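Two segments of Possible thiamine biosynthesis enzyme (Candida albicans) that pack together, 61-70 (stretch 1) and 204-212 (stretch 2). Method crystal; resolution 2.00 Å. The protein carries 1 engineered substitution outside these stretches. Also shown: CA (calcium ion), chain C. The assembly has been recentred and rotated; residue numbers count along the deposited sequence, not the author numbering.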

# COMPACT_ATOMS: atom_id res chain seq x y z
N LEU A 61 -4.02 12.91 5.16
CA LEU A 61 -3.01 13.94 4.97
C LEU A 61 -3.21 14.66 3.64
O LEU A 61 -2.98 15.86 3.53
CB LEU A 61 -1.60 13.33 5.03
CG LEU A 61 -1.21 12.69 6.37
CD1 LEU A 61 0.15 12.01 6.26
CD2 LEU A 61 -1.20 13.73 7.48
N LEU A 62 -3.64 13.92 2.62
CA LEU A 62 -3.93 14.51 1.32
C LEU A 62 -5.17 15.40 1.40
O LEU A 62 -5.23 16.45 0.77
CB LEU A 62 -4.14 13.42 0.26
CG LEU A 62 -2.92 12.57 -0.09
CD1 LEU A 62 -3.28 11.52 -1.12
CD2 LEU A 62 -1.78 13.44 -0.59
N ASN A 63 -6.15 14.96 2.19
CA ASN A 63 -7.39 15.71 2.36
C ASN A 63 -7.18 17.02 3.11
O ASN A 63 -7.85 18.01 2.82
CB ASN A 63 -8.43 14.85 3.09
CG ASN A 63 -8.91 13.69 2.25
OD1 ASN A 63 -8.65 13.61 1.05
ND2 ASN A 63 -9.64 12.77 2.88
N SER A 64 -6.25 17.03 4.06
CA SER A 64 -5.98 18.21 4.86
C SER A 64 -4.86 19.06 4.24
O SER A 64 -4.48 20.09 4.79
CB SER A 64 -5.62 17.82 6.29
OG SER A 64 -4.48 16.98 6.32
N ASN A 65 -4.34 18.60 3.11
CA ASN A 65 -3.26 19.29 2.41
C ASN A 65 -1.96 19.36 3.21
O ASN A 65 -1.11 20.21 2.95
CB ASN A 65 -3.69 20.70 1.99
CG ASN A 65 -4.85 20.69 1.03
OD1 ASN A 65 -5.74 21.53 1.11
ND2 ASN A 65 -4.85 19.73 0.10
N GLU A 66 -1.82 18.48 4.20
CA GLU A 66 -0.59 18.42 4.98
C GLU A 66 0.56 17.90 4.12
O GLU A 66 1.72 18.22 4.37
CB GLU A 66 -0.78 17.54 6.21
CG GLU A 66 -1.79 18.09 7.21
CD GLU A 66 -1.90 17.22 8.46
OE1 GLU A 66 -0.85 16.85 9.02
OE2 GLU A 66 -3.04 16.92 8.87
N VAL A 67 0.22 17.10 3.12
CA VAL A 67 1.20 16.58 2.18
C VAL A 67 0.70 16.70 0.75
O VAL A 67 -0.51 16.75 0.51
CB VAL A 67 1.55 15.11 2.48
CG1 VAL A 67 2.10 14.96 3.88
CG2 VAL A 67 0.32 14.23 2.29
N ASP A 68 1.63 16.74 -0.20
CA ASP A 68 1.30 16.90 -1.61
C ASP A 68 1.16 15.55 -2.30
O ASP A 68 0.32 15.37 -3.19
CB ASP A 68 2.36 17.74 -2.31
CG ASP A 68 2.51 19.12 -1.69
OD1 ASP A 68 1.54 19.90 -1.74
OD2 ASP A 68 3.61 19.42 -1.17
N ILE A 69 1.99 14.59 -1.90
CA ILE A 69 2.00 13.27 -2.51
C ILE A 69 1.98 12.16 -1.46
O ILE A 69 2.54 12.32 -0.37
CB ILE A 69 3.24 13.09 -3.43
CG1 ILE A 69 3.26 14.16 -4.52
CG2 ILE A 69 3.26 11.70 -4.04
CD1 ILE A 69 4.40 14.01 -5.50
N ALA A 70 1.34 11.04 -1.79
CA ALA A 70 1.28 9.89 -0.90
C ALA A 70 1.57 8.59 -1.66
O ALA A 70 1.01 8.36 -2.73
CB ALA A 70 -0.06 9.82 -0.20
CA CA C . -8.25 22.06 -0.26
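Stretch 2 204-212: VVATSSDSL

Stretch 1 leaves a helix at Leu 61 to Asn 63, turns, and enters a strand at Ile 69 and Ala 70. Asn 65, with phi/psi of 64/20, closes the helix in a Schellman motif; the bonds back into the last turn are weak, from Glu 66 N to Leu 61 O at 2.9 Å and from Asn 65 N to Leu 62 O at 3.3 Å. Stretch 2 reverses this order: Val 204 to Ser 208 are extended, and a helix begins at Ser 209. The two strands run antiparallel. Ala 70 and Ala 206 form a hydrogen-bonded pair, their CA atoms 5.2 Å apart, with Ala 70 N donating to Ala 206 O and Ala 206 N to Ala 70 O, both at 2.9 Å and nearly straight. Beyond this pair, Thr 207 lies opposite Ile 69 with CA atoms 4.7 Å apart, and the new helix passes Asp 68, the CA of Ser 211 lying 5.5 Å from that of Asp 68.

The side chains of Ala 70 and Ala 206 share one face of the sheet. There Leu 62, in the mt rotamer, reaches in from the helix and sets its CD1 4.3 Å from the CB of Ala 206; the small methyl leaves room for the leucine. The side chains of Ile 69 and Thr 207 lie on the other face. Ile 69 also packs diagonally, its CG2 3.6 Å from Val 205 CG1, a contact well suited to branched aliphatic residues in a buried sheet.

Where the strands give way to the turn and helix, polar groups take over. Thr 207, with chi1 near 180°, donates from OG1 to Asp 68 O at 2.7 Å, so its hydroxyl satisfies a buried carbonyl. Ser 211 OG donates to Asp 68 OD1 at 2.8 Å, tying the helix's first turn to the loop before the strand. Ser 208 suits the N-cap because its short side chain, in the p rotamer, can turn back to accept from Ser 211 N, with OG 3.3 Å from that nitrogen. Its CB also rests 3.7 Å from Leu 62 O.

A water fills the gap beside this cap. It accepts from Asn 65 ND2 at 2.9 Å, donates to Val 67 O at 2.7 Å, and hydrogen-bonds Ser 208 OG at 2.7 Å. Asn 65 divides its amide: ND2 faces this water, while OD1 binds the calcium ion at 2.9 Å.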

# COMPACT_ATOMS: atom_id res chain seq x y z
N VAL A 204 0.74 2.55 -5.54
CA VAL A 204 0.54 3.62 -6.51
C VAL A 204 0.96 4.97 -5.92
O VAL A 204 1.10 5.11 -4.70
CB VAL A 204 -0.94 3.73 -6.94
CG1 VAL A 204 -1.38 2.46 -7.66
CG2 VAL A 204 -1.83 4.01 -5.74
N VAL A 205 1.17 5.95 -6.79
CA VAL A 205 1.50 7.30 -6.36
C VAL A 205 0.26 8.18 -6.49
O VAL A 205 -0.29 8.34 -7.58
CB VAL A 205 2.64 7.90 -7.20
CG1 VAL A 205 2.93 9.33 -6.76
CG2 VAL A 205 3.89 7.04 -7.08
N ALA A 206 -0.18 8.76 -5.37
CA ALA A 206 -1.39 9.57 -5.37
C ALA A 206 -1.13 11.01 -4.95
O ALA A 206 -0.13 11.31 -4.29
CB ALA A 206 -2.46 8.94 -4.49
N THR A 207 -2.04 11.90 -5.34
CA THR A 207 -1.94 13.31 -4.99
C THR A 207 -3.34 13.90 -4.81
O THR A 207 -4.34 13.21 -5.03
CB THR A 207 -1.19 14.11 -6.07
OG1 THR A 207 -0.96 15.45 -5.61
CG2 THR A 207 -1.99 14.15 -7.36
N SER A 208 -3.40 15.16 -4.41
CA SER A 208 -4.67 15.84 -4.22
C SER A 208 -4.97 16.76 -5.40
O SER A 208 -4.08 17.04 -6.21
CB SER A 208 -4.66 16.65 -2.93
OG SER A 208 -3.70 17.68 -2.99
N SER A 209 -6.21 17.21 -5.51
CA SER A 209 -6.61 18.11 -6.57
C SER A 209 -5.86 19.44 -6.45
O SER A 209 -5.53 20.07 -7.46
CB SER A 209 -8.12 18.35 -6.55
OG SER A 209 -8.84 17.17 -6.84
N ASP A 210 -5.60 19.85 -5.22
CA ASP A 210 -4.86 21.08 -4.96
C ASP A 210 -3.45 21.00 -5.54
O ASP A 210 -3.07 21.82 -6.37
CB ASP A 210 -4.79 21.35 -3.45
CG ASP A 210 -6.13 21.71 -2.86
OD1 ASP A 210 -6.32 22.90 -2.50
OD2 ASP A 210 -7.00 20.82 -2.74
N SER A 211 -2.69 20.01 -5.09
CA SER A 211 -1.30 19.85 -5.50
C SER A 211 -1.15 19.58 -6.99
O SER A 211 -0.17 19.99 -7.61
CB SER A 211 -0.63 18.74 -4.69
OG SER A 211 -0.66 19.03 -3.31
N LEU A 212 -2.12 18.88 -7.57
CA LEU A 212 -2.04 18.50 -8.98
C LEU A 212 -2.11 19.70 -9.91
O LEU A 212 -1.48 19.71 -10.97
CB LEU A 212 -3.13 17.48 -9.34
CG LEU A 212 -3.12 16.96 -10.78
CD1 LEU A 212 -1.74 16.44 -11.15
CD2 LEU A 212 -4.17 15.88 -10.97
O HOH W 1 -2.56 18.16 -0.61